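Local coordinates for protein D-hydantoinase (Ralstonia pickettii, PDB 1NFG) that probably catalyses the stereospecific hydrolysis of the cyclic amide bond in D-hydantoin derivatives, using two zinc ions per subunit, at residues Q68-F73 against N408-S413; I117-H122 against G447-R452; M399-T404 against H418-V423; Y190-F195 against D329-P334. All coordinates share one frame; numbering follows the deposited sequence.

Interaction 1 (Q68-F73 against N408-S413); sequences QSADTF and NAMDYS
The carboxylate of Asp71 and the amide of Asn408 meet with their planes 58° apart, the two side chains crossing at about a right angle. Both carboxylate oxygens are taken on their syn sides, each donor lying 22° out of the carboxylate plane. Asn408 ND2 gives a hydrogen bond of 2.7 Å to Asp71 OD2, which stays close to the plane of the amide, while Ala409 N reaches Asp71 OD1 at 2.7 Å. A chi1 of 77° places Asn408 CG beside the carboxylate, with ND2 next to OD2.

The case illustrates how one forked carboxylate can tie two loops together near a metal site. In this TIM-barrel amidohydrolase, Asp71 lies just ahead of helix 73-82, with Thr72 at the N-cap, and its side chain is about 9 Å from that of the zinc ligand His59. The same carboxylate has further partners: OD1 hydrogen bonds to Thr75 OG1 and OD2 to His314 NE2. Alongside this polar grip runs a small apolar one, where Ala70 CB rests against Met410 SD at 3.7 Å; separately, Ala409 CB makes a van der Waals contact with Ala70 O at 3.5 Å.

Interaction 2 (I117-H122 against G447-R452); sequences IDYGYH and GKFLKR
Tyr119 and Phe449 form the dense centre of this contact, joined by backbone and side chain alike. Tyr119 N donates to Lys448 O at 3.0 Å and Leu450 N to Tyr119 O at 2.7 Å, a single beta bridge. Phe449 CA lies over a face of the Tyr119 ring, a CH-pi contact 3.9 Å from the centroid, while Tyr119 CE1 meets the edge of the Phe449 ring. A chi1 of 175° sets Phe449 CG anti to the backbone N; the ring reaches Tyr121, and Phe449 CE1 sits 3.3 Å above the plane of the Tyr121 ring, toward the rim. The three rings make an aromatic cluster. Buried Asp118 belongs to this tight part: OD1 takes Lys448 N from above the carboxylate plane at 3.1 Å and forms a salt bridge with Arg430, while OD2 forms another with Lys379.

Strand 118-124 pairs in parallel with strand 85-93 of the barrel, and the chain beyond strand 439-440 returns to run beside it, their end-to-end directions 34° apart. Arg452 NH2 donates to Tyr121 O at 2.8 Å, with that oxygen in the guanidinium plane. Where the backbones part, a water fills in, bridging Tyr121 N and Leu450 O with a weak link to Arg452 NE.

The looser side lies at partly exposed Phe449 and at Lys448, whose side chain heads away to the solvent.

Interaction 3 (M399-T404 against H418-V423); sequences MVIEQT and HKVKGV
Two torsions bring Met399 onto Val423: CG stands anti to the backbone N (chi1 155°), and a bend at chi3 (-74°) turns CE in beside the valine methyl groups. SD lies 4.0 Å from Val423 CG2 and CE 4.0 Å from Val423 CG1, with the side chains crossing at about a right angle. Ile401 follows another route. Its CG1 is beside the backbone N, and the extended chi2 sends CD1 out to Val420 CG1, 4.0 Å away, again crosswise.

The backbones illustrate the ordinary antiparallel ladder. Met399 and Val420 are a hydrogen-bonded pair, with Val420 N donating to Met399 O at 2.8 Å in a nearly linear bond and Met399 N returning one to Val420 O at 3.0 Å. The next pair, Val400 with Lys419, is non-hydrogen-bonded, and Ile401 N then closes on His418 O at 2.9 Å. The faces differ in character: on one, Val400 CG2 touches only the aliphatic start of Lys419, at CG, before the lysine leads away into solvent; on the other, Met399 and Val420 contribute to the apolar packing.

At residue 421 the chain turns a corner, and Gly422 takes a positive phi, a conformation suited to glycine; this turn carries Val423 round toward Met399. The ladder joins strand 390-400, itself paired with strand 48-58, to strand 419-429. Helix 343-352 packs against Ile401 and Val420, with Met346 touching both and Gln349 touching Val420.

Interaction 4 (Y190-F195 against D329-P334); sequences YLRDKF and DFRAIP
Arg192 spreads its guanidinium over the aliphatic part of Arg331, whose CD lies 4.3 Å above the plane, over its centre. At the edge of the same group, NH2 gives a weak hydrogen bond of 3.3 Å to Arg331 O. Arg331 is layered in turn: its CG sits 3.4 Å above the Phe330 ring plane, offset toward the rim. The ring presents its edge to the helix, with CZ 3.8 Å from Arg192 O, and Phe195 CB touches CE2.

Two arginines this close invite repulsion, which the carboxylates nearby would be expected to offset. Asp329 holds Arg331 side-on: NE reaches the syn lone pair of OD1 at 2.9 Å, in the guanidinium plane, and NH2 forms a salt bridge to OD2 at 2.6 Å. Across the contact, Asp193 OD1 makes a longer salt bridge to Arg331 NH1 at 3.5 Å, its carboxylate turned 84° from the guanidinium. Helix 185-197 also faces a second subunit, where Tyr190 OH bonds to Asp169 of that chain.

Asp329 OD1 also accepts Arg331 N, an Asx turn that shapes the loop. The network thus joins helix 185-197 to the loop leading to Asn335, a probable substrate-binding residue about 6 Å from the Arg192 side chain.

The four contacts illustrate how distant parts of one chain are tied around a barrel. Interactions 1 and 2 cross along the sequence and touch, Phe73 packing on Tyr119 although their centres are about 20 Å apart. Interaction 1 also crosses interaction 3, about 19 Å away between centres, where Gln403 NE2 probably hydrogen bonds to Asn408 OD1 and Met410 O. Interactions 2 and 3, centres about 28 Å apart, meet the same connected strand system, linked through strands 48-58 and 85-93. Interaction 4 closes before interaction 3 opens, and the spans closed by interactions 1 and 2 both contain it. Interactions 2 and 4, centres about 36 Å apart, lie on opposite sides of the chain's centre.

Interaction 1 (Q68-F73 against N408-S413)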
# COMPACT_ATOMS: atom_id res chain seq x y z
N GLN A 68 14.57 33.30 -26.65
CA GLN A 68 13.33 33.69 -26.00
C GLN A 68 12.12 32.90 -26.48
O GLN A 68 12.10 32.40 -27.60
CB GLN A 68 13.05 35.17 -26.21
CG GLN A 68 14.14 36.09 -25.74
CD GLN A 68 13.71 37.54 -25.76
OE1 GLN A 68 12.80 37.93 -25.03
NE2 GLN A 68 14.35 38.34 -26.61
N SER A 69 11.11 32.82 -25.62
CA SER A 69 9.88 32.11 -25.95
C SER A 69 9.05 32.87 -26.97
O SER A 69 9.07 34.10 -27.02
CB SER A 69 9.06 31.88 -24.68
OG SER A 69 8.91 33.09 -23.95
N ALA A 70 8.31 32.13 -27.79
CA ALA A 70 7.48 32.72 -28.83
C ALA A 70 6.44 33.67 -28.24
O ALA A 70 6.20 34.74 -28.79
CB ALA A 70 6.79 31.62 -29.62
N ASP A 71 5.82 33.28 -27.13
CA ASP A 71 4.82 34.12 -26.49
C ASP A 71 5.44 35.10 -25.52
O ASP A 71 6.52 34.86 -24.98
CB ASP A 71 3.80 33.28 -25.71
CG ASP A 71 2.60 32.89 -26.55
OD1 ASP A 71 2.23 33.66 -27.46
OD2 ASP A 71 2.02 31.82 -26.29
N THR A 72 4.75 36.21 -25.32
CA THR A 72 5.17 37.24 -24.38
C THR A 72 4.02 37.37 -23.41
O THR A 72 2.97 36.75 -23.59
CB THR A 72 5.38 38.60 -25.08
OG1 THR A 72 4.15 39.01 -25.71
CG2 THR A 72 6.48 38.51 -26.12
N PHE A 73 4.19 38.18 -22.37
CA PHE A 73 3.13 38.37 -21.40
C PHE A 73 1.86 38.88 -22.10
O PHE A 73 0.75 38.59 -21.67
CB PHE A 73 3.59 39.36 -20.34
CG PHE A 73 3.39 38.88 -18.95
CD1 PHE A 73 2.12 38.91 -18.36
CD2 PHE A 73 4.46 38.40 -18.20
CE1 PHE A 73 1.94 38.47 -17.05
CE2 PHE A 73 4.29 37.96 -16.90
CZ PHE A 73 3.03 38.00 -16.32
N ASN A 408 -2.51 33.08 -29.73
CA ASN A 408 -1.20 33.38 -29.18
C ASN A 408 -0.17 33.45 -30.31
O ASN A 408 -0.53 33.46 -31.49
CB ASN A 408 -0.80 32.34 -28.12
CG ASN A 408 -0.35 31.02 -28.73
OD1 ASN A 408 -0.87 30.58 -29.75
ND2 ASN A 408 0.61 30.38 -28.08
N ALA A 409 1.12 33.49 -29.97
CA ALA A 409 2.16 33.59 -30.98
C ALA A 409 2.85 32.28 -31.39
O ALA A 409 3.90 32.31 -32.02
CB ALA A 409 3.21 34.60 -30.53
N MET A 410 2.25 31.14 -31.05
CA MET A 410 2.83 29.84 -31.37
C MET A 410 2.52 29.33 -32.78
O MET A 410 1.57 29.77 -33.41
CB MET A 410 2.39 28.79 -30.35
CG MET A 410 3.21 28.81 -29.08
SD MET A 410 4.93 28.42 -29.41
CE MET A 410 4.86 26.64 -29.48
N ASP A 411 3.33 28.38 -33.25
CA ASP A 411 3.14 27.82 -34.58
C ASP A 411 2.43 26.46 -34.58
O ASP A 411 2.36 25.79 -35.60
CB ASP A 411 4.48 27.72 -35.32
CG ASP A 411 5.51 26.89 -34.57
OD1 ASP A 411 5.53 26.93 -33.32
OD2 ASP A 411 6.32 26.20 -35.25
N TYR A 412 1.90 26.08 -33.42
CA TYR A 412 1.15 24.83 -33.30
C TYR A 412 0.39 24.75 -31.98
O TYR A 412 0.64 25.52 -31.05
CB TYR A 412 2.08 23.60 -33.42
CG TYR A 412 2.85 23.25 -32.17
CD1 TYR A 412 4.06 23.88 -31.87
CD2 TYR A 412 2.38 22.29 -31.28
CE1 TYR A 412 4.78 23.56 -30.71
CE2 TYR A 412 3.08 21.96 -30.12
CZ TYR A 412 4.28 22.59 -29.84
OH TYR A 412 4.98 22.27 -28.69
N SER A 413 -0.56 23.82 -31.92
CA SER A 413 -1.36 23.58 -30.72
C SER A 413 -1.16 22.14 -30.27
O SER A 413 -1.03 21.23 -31.10
CB SER A 413 -2.84 23.81 -31.00
OG SER A 413 -3.61 23.44 -29.87

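Interaction 2 (I117-H122 against G447-R452)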
# COMPACT_ATOMS: atom_id res chain seq x y z
N ILE A 117 -5.17 40.17 -19.02
CA ILE A 117 -5.90 39.72 -17.84
C ILE A 117 -5.06 39.90 -16.58
O ILE A 117 -3.86 40.18 -16.66
CB ILE A 117 -6.28 38.23 -17.95
CG1 ILE A 117 -5.00 37.37 -17.90
CG2 ILE A 117 -7.05 37.98 -19.25
CD1 ILE A 117 -5.20 35.87 -18.05
N ASP A 118 -5.69 39.73 -15.42
CA ASP A 118 -5.02 39.87 -14.14
C ASP A 118 -3.98 38.78 -13.91
O ASP A 118 -4.07 37.69 -14.50
CB ASP A 118 -6.06 39.90 -13.01
CG ASP A 118 -6.82 41.23 -12.96
OD1 ASP A 118 -6.76 41.98 -13.96
OD2 ASP A 118 -7.48 41.52 -11.94
N TYR A 119 -2.99 39.06 -13.08
CA TYR A 119 -1.91 38.11 -12.83
C TYR A 119 -1.23 38.27 -11.48
O TYR A 119 -1.19 39.36 -10.91
CB TYR A 119 -0.86 38.26 -13.93
CG TYR A 119 -0.27 39.65 -13.99
CD1 TYR A 119 0.74 40.05 -13.12
CD2 TYR A 119 -0.80 40.61 -14.86
CE1 TYR A 119 1.21 41.36 -13.10
CE2 TYR A 119 -0.34 41.93 -14.85
CZ TYR A 119 0.66 42.30 -13.96
OH TYR A 119 1.09 43.60 -13.93
N GLY A 120 -0.70 37.15 -10.98
CA GLY A 120 0.02 37.13 -9.71
C GLY A 120 1.35 36.47 -10.01
O GLY A 120 1.57 36.05 -11.15
N TYR A 121 2.24 36.36 -9.03
CA TYR A 121 3.54 35.72 -9.28
C TYR A 121 3.90 34.63 -8.30
O TYR A 121 3.55 34.70 -7.12
CB TYR A 121 4.72 36.71 -9.21
CG TYR A 121 4.71 37.93 -10.11
CD1 TYR A 121 4.20 37.88 -11.41
CD2 TYR A 121 5.27 39.13 -9.66
CE1 TYR A 121 4.26 39.00 -12.24
CE2 TYR A 121 5.33 40.25 -10.48
CZ TYR A 121 4.83 40.19 -11.76
OH TYR A 121 4.87 41.31 -12.55
N HIS A 122 4.60 33.62 -8.79
CA HIS A 122 5.14 32.56 -7.94
C HIS A 122 6.61 32.94 -8.07
O HIS A 122 7.04 33.42 -9.12
CB HIS A 122 5.00 31.17 -8.55
CG HIS A 122 3.58 30.71 -8.69
ND1 HIS A 122 2.74 30.57 -7.62
CD2 HIS A 122 2.89 30.29 -9.78
CE1 HIS A 122 1.58 30.08 -8.04
NE2 HIS A 122 1.65 29.91 -9.35
N GLY A 447 -5.11 44.19 -17.66
CA GLY A 447 -4.60 43.33 -16.61
C GLY A 447 -3.86 44.00 -15.47
O GLY A 447 -3.04 44.89 -15.70
N LYS A 448 -4.13 43.57 -14.25
CA LYS A 448 -3.47 44.13 -13.09
C LYS A 448 -2.84 43.05 -12.22
O LYS A 448 -3.30 41.90 -12.20
CB LYS A 448 -4.45 44.95 -12.25
CG LYS A 448 -5.08 46.12 -13.00
CD LYS A 448 -4.02 46.94 -13.75
CE LYS A 448 -4.62 48.10 -14.56
NZ LYS A 448 -5.00 49.23 -13.68
N PHE A 449 -1.78 43.41 -11.51
CA PHE A 449 -1.10 42.48 -10.63
C PHE A 449 -1.96 42.22 -9.39
O PHE A 449 -2.71 43.09 -8.94
CB PHE A 449 0.26 43.07 -10.22
CG PHE A 449 1.00 42.23 -9.22
CD1 PHE A 449 1.69 41.09 -9.63
CD2 PHE A 449 0.97 42.56 -7.87
CE1 PHE A 449 2.34 40.29 -8.70
CE2 PHE A 449 1.62 41.77 -6.93
CZ PHE A 449 2.30 40.63 -7.34
N LEU A 450 -1.84 41.02 -8.83
CA LEU A 450 -2.61 40.64 -7.65
C LEU A 450 -1.73 40.30 -6.46
O LEU A 450 -0.93 39.37 -6.53
CB LEU A 450 -3.48 39.43 -7.96
CG LEU A 450 -4.64 39.63 -8.93
CD1 LEU A 450 -5.05 38.31 -9.54
CD2 LEU A 450 -5.80 40.27 -8.18
N LYS A 451 -1.88 41.05 -5.38
CA LYS A 451 -1.11 40.75 -4.18
C LYS A 451 -1.89 39.60 -3.55
O LYS A 451 -2.96 39.81 -2.98
CB LYS A 451 -1.08 41.94 -3.22
CG LYS A 451 -0.22 43.10 -3.69
CD LYS A 451 -0.24 44.27 -2.70
CE LYS A 451 0.26 43.85 -1.32
NZ LYS A 451 0.15 44.96 -0.32
N ARG A 452 -1.36 38.39 -3.68
CA ARG A 452 -2.02 37.21 -3.15
C ARG A 452 -1.80 37.06 -1.65
O ARG A 452 -0.81 37.53 -1.10
CB ARG A 452 -1.55 35.98 -3.93
CG ARG A 452 -1.81 36.14 -5.42
CD ARG A 452 -1.34 35.00 -6.30
NE ARG A 452 0.08 34.71 -6.14
CZ ARG A 452 0.56 33.86 -5.24
NH1 ARG A 452 -0.28 33.23 -4.42
NH2 ARG A 452 1.87 33.65 -5.14
O HOH W 1 1.12 37.54 -6.92

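Interaction 3 (M399-T404 against H418-V423)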
# COMPACT_ATOMS: atom_id res chain seq x y z
N MET A 399 -16.69 22.47 -32.10
CA MET A 399 -15.59 23.07 -32.83
C MET A 399 -14.34 22.20 -32.81
O MET A 399 -14.14 21.39 -31.90
CB MET A 399 -15.28 24.42 -32.21
CG MET A 399 -13.87 24.93 -32.42
SD MET A 399 -13.46 26.10 -31.11
CE MET A 399 -14.44 27.52 -31.63
N VAL A 400 -13.50 22.36 -33.83
CA VAL A 400 -12.26 21.61 -33.91
C VAL A 400 -11.15 22.58 -33.54
O VAL A 400 -11.06 23.67 -34.11
CB VAL A 400 -11.97 21.10 -35.32
CG1 VAL A 400 -10.58 20.49 -35.36
CG2 VAL A 400 -13.02 20.09 -35.72
N ILE A 401 -10.30 22.19 -32.60
CA ILE A 401 -9.22 23.06 -32.20
C ILE A 401 -8.13 23.11 -33.26
O ILE A 401 -7.51 22.09 -33.58
CB ILE A 401 -8.62 22.63 -30.85
CG1 ILE A 401 -9.68 22.78 -29.76
CG2 ILE A 401 -7.39 23.48 -30.53
CD1 ILE A 401 -9.16 22.61 -28.37
N GLU A 402 -7.91 24.30 -33.81
CA GLU A 402 -6.90 24.50 -34.83
C GLU A 402 -6.07 25.71 -34.41
O GLU A 402 -6.62 26.73 -34.01
CB GLU A 402 -7.55 24.78 -36.18
CG GLU A 402 -8.66 23.82 -36.53
CD GLU A 402 -9.39 24.23 -37.79
OE1 GLU A 402 -8.91 23.89 -38.89
OE2 GLU A 402 -10.43 24.92 -37.69
N GLN A 403 -4.75 25.58 -34.50
CA GLN A 403 -3.85 26.66 -34.12
C GLN A 403 -4.15 27.93 -34.90
O GLN A 403 -3.96 29.03 -34.39
CB GLN A 403 -2.40 26.25 -34.33
CG GLN A 403 -1.38 27.26 -33.85
CD GLN A 403 -1.62 27.69 -32.42
OE1 GLN A 403 -2.37 27.04 -31.69
NE2 GLN A 403 -0.96 28.77 -32.01
N THR A 404 -4.62 27.77 -36.14
CA THR A 404 -4.94 28.91 -36.99
C THR A 404 -6.06 29.74 -36.37
O THR A 404 -6.23 30.91 -36.71
CB THR A 404 -5.39 28.48 -38.40
OG1 THR A 404 -6.55 27.64 -38.31
CG2 THR A 404 -4.27 27.73 -39.10
N HIS A 418 -8.40 18.17 -32.13
CA HIS A 418 -9.42 17.72 -31.18
C HIS A 418 -10.78 18.39 -31.38
O HIS A 418 -10.87 19.61 -31.50
CB HIS A 418 -8.97 17.95 -29.73
CG HIS A 418 -7.87 17.05 -29.28
ND1 HIS A 418 -7.94 16.29 -28.12
CD2 HIS A 418 -6.64 16.81 -29.80
CE1 HIS A 418 -6.81 15.63 -27.96
NE2 HIS A 418 -6.00 15.92 -28.96
N LYS A 419 -11.82 17.57 -31.42
CA LYS A 419 -13.18 18.07 -31.58
C LYS A 419 -13.70 18.30 -30.17
O LYS A 419 -13.60 17.42 -29.31
CB LYS A 419 -14.06 17.06 -32.32
CG LYS A 419 -13.63 16.83 -33.77
CD LYS A 419 -14.59 15.91 -34.52
CE LYS A 419 -14.59 14.51 -33.94
NZ LYS A 419 -15.59 13.64 -34.62
N VAL A 420 -14.25 19.48 -29.92
CA VAL A 420 -14.77 19.80 -28.60
C VAL A 420 -16.21 20.27 -28.64
O VAL A 420 -16.69 20.76 -29.66
CB VAL A 420 -13.91 20.90 -27.93
CG1 VAL A 420 -12.49 20.45 -27.83
CG2 VAL A 420 -13.99 22.20 -28.72
N LYS A 421 -16.88 20.11 -27.51
CA LYS A 421 -18.26 20.54 -27.37
C LYS A 421 -18.28 21.41 -26.12
O LYS A 421 -18.03 20.93 -25.01
CB LYS A 421 -19.18 19.34 -27.19
CG LYS A 421 -20.66 19.68 -27.12
CD LYS A 421 -21.48 18.44 -26.86
CE LYS A 421 -22.94 18.77 -26.61
NZ LYS A 421 -23.72 17.55 -26.24
N GLY A 422 -18.55 22.70 -26.30
CA GLY A 422 -18.56 23.62 -25.18
C GLY A 422 -17.41 24.59 -25.39
O GLY A 422 -16.24 24.25 -25.19
N VAL A 423 -17.74 25.81 -25.80
CA VAL A 423 -16.75 26.84 -26.09
C VAL A 423 -16.97 28.16 -25.36
O VAL A 423 -18.12 28.56 -25.12
CB VAL A 423 -16.73 27.11 -27.61
CG1 VAL A 423 -15.82 28.27 -27.93
CG2 VAL A 423 -16.29 25.86 -28.34

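Interaction 4 (Y190-F195 against D329-P334)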
# COMPACT_ATOMS: atom_id res chain seq x y z
N TYR A 190 21.55 10.45 -15.95
CA TYR A 190 22.15 9.14 -16.17
C TYR A 190 21.54 8.45 -17.38
O TYR A 190 22.25 7.97 -18.27
CB TYR A 190 21.95 8.26 -14.93
CG TYR A 190 22.33 6.81 -15.13
CD1 TYR A 190 23.64 6.38 -14.96
CD2 TYR A 190 21.36 5.86 -15.49
CE1 TYR A 190 23.99 5.04 -15.15
CE2 TYR A 190 21.70 4.52 -15.68
CZ TYR A 190 23.01 4.11 -15.51
OH TYR A 190 23.34 2.79 -15.70
N LEU A 191 20.21 8.41 -17.42
CA LEU A 191 19.53 7.76 -18.53
C LEU A 191 19.64 8.56 -19.82
O LEU A 191 19.80 7.98 -20.90
CB LEU A 191 18.05 7.53 -18.18
CG LEU A 191 17.80 6.54 -17.03
CD1 LEU A 191 16.35 6.57 -16.61
CD2 LEU A 191 18.20 5.13 -17.47
N ARG A 192 19.55 9.88 -19.73
CA ARG A 192 19.65 10.73 -20.92
C ARG A 192 20.97 10.48 -21.63
O ARG A 192 21.01 10.21 -22.82
CB ARG A 192 19.55 12.21 -20.54
CG ARG A 192 18.34 12.59 -19.69
CD ARG A 192 18.26 14.10 -19.47
NE ARG A 192 17.82 14.78 -20.69
CZ ARG A 192 18.14 16.03 -21.02
NH1 ARG A 192 18.92 16.75 -20.22
NH2 ARG A 192 17.69 16.55 -22.15
N ASP A 193 22.06 10.57 -20.87
CA ASP A 193 23.40 10.37 -21.43
C ASP A 193 23.62 8.95 -21.94
O ASP A 193 24.25 8.74 -22.99
CB ASP A 193 24.45 10.72 -20.38
CG ASP A 193 24.31 12.14 -19.89
OD1 ASP A 193 23.90 13.01 -20.70
OD2 ASP A 193 24.63 12.40 -18.71
N LYS A 194 23.12 7.97 -21.19
CA LYS A 194 23.25 6.58 -21.58
C LYS A 194 22.61 6.36 -22.94
O LYS A 194 23.17 5.68 -23.80
CB LYS A 194 22.59 5.69 -20.52
CG LYS A 194 22.90 4.20 -20.62
CD LYS A 194 22.44 3.49 -19.35
CE LYS A 194 22.69 1.98 -19.39
NZ LYS A 194 22.28 1.35 -18.09
N PHE A 195 21.44 6.96 -23.15
CA PHE A 195 20.73 6.83 -24.42
C PHE A 195 21.49 7.46 -25.58
O PHE A 195 21.63 6.86 -26.65
CB PHE A 195 19.35 7.48 -24.35
CG PHE A 195 18.29 6.59 -23.78
CD1 PHE A 195 18.06 5.32 -24.30
CD2 PHE A 195 17.48 7.03 -22.73
CE1 PHE A 195 17.06 4.50 -23.79
CE2 PHE A 195 16.47 6.22 -22.21
CZ PHE A 195 16.26 4.95 -22.74
N ASP A 329 19.19 15.43 -31.41
CA ASP A 329 19.49 15.20 -30.00
C ASP A 329 18.32 15.70 -29.15
O ASP A 329 18.22 16.89 -28.86
CB ASP A 329 20.78 15.92 -29.61
CG ASP A 329 21.22 15.60 -28.20
OD1 ASP A 329 20.44 14.98 -27.45
OD2 ASP A 329 22.35 15.98 -27.83
N PHE A 330 17.45 14.77 -28.76
CA PHE A 330 16.28 15.09 -27.95
C PHE A 330 16.62 15.96 -26.75
O PHE A 330 15.78 16.73 -26.27
CB PHE A 330 15.61 13.79 -27.49
CG PHE A 330 16.42 13.01 -26.48
CD1 PHE A 330 16.32 13.29 -25.12
CD2 PHE A 330 17.27 11.99 -26.89
CE1 PHE A 330 17.07 12.57 -24.19
CE2 PHE A 330 18.02 11.26 -25.97
CZ PHE A 330 17.91 11.55 -24.61
N ARG A 331 17.85 15.85 -26.25
CA ARG A 331 18.26 16.63 -25.10
C ARG A 331 18.29 18.13 -25.37
O ARG A 331 18.07 18.93 -24.47
CB ARG A 331 19.64 16.19 -24.62
CG ARG A 331 19.70 14.79 -24.09
CD ARG A 331 21.13 14.46 -23.79
NE ARG A 331 21.95 14.67 -24.98
CZ ARG A 331 23.28 14.71 -24.97
NH1 ARG A 331 23.94 14.54 -23.83
NH2 ARG A 331 23.94 14.91 -26.11
N ALA A 332 18.57 18.49 -26.61
CA ALA A 332 18.65 19.90 -26.99
C ALA A 332 17.27 20.53 -27.23
O ALA A 332 17.16 21.75 -27.34
CB ALA A 332 19.53 20.06 -28.22
N ILE A 333 16.24 19.69 -27.33
CA ILE A 333 14.88 20.18 -27.56
C ILE A 333 14.36 20.91 -26.32
O ILE A 333 14.22 20.31 -25.25
CB ILE A 333 13.89 19.03 -27.84
CG1 ILE A 333 14.37 18.20 -29.03
CG2 ILE A 333 12.50 19.59 -28.09
CD1 ILE A 333 13.54 16.98 -29.30
N PRO A 334 14.07 22.22 -26.44
CA PRO A 334 13.57 22.95 -25.28
C PRO A 334 12.24 22.33 -24.80
O PRO A 334 11.31 22.14 -25.59
CB PRO A 334 13.43 24.38 -25.80
CG PRO A 334 13.23 24.20 -27.28
CD PRO A 334 14.20 23.10 -27.62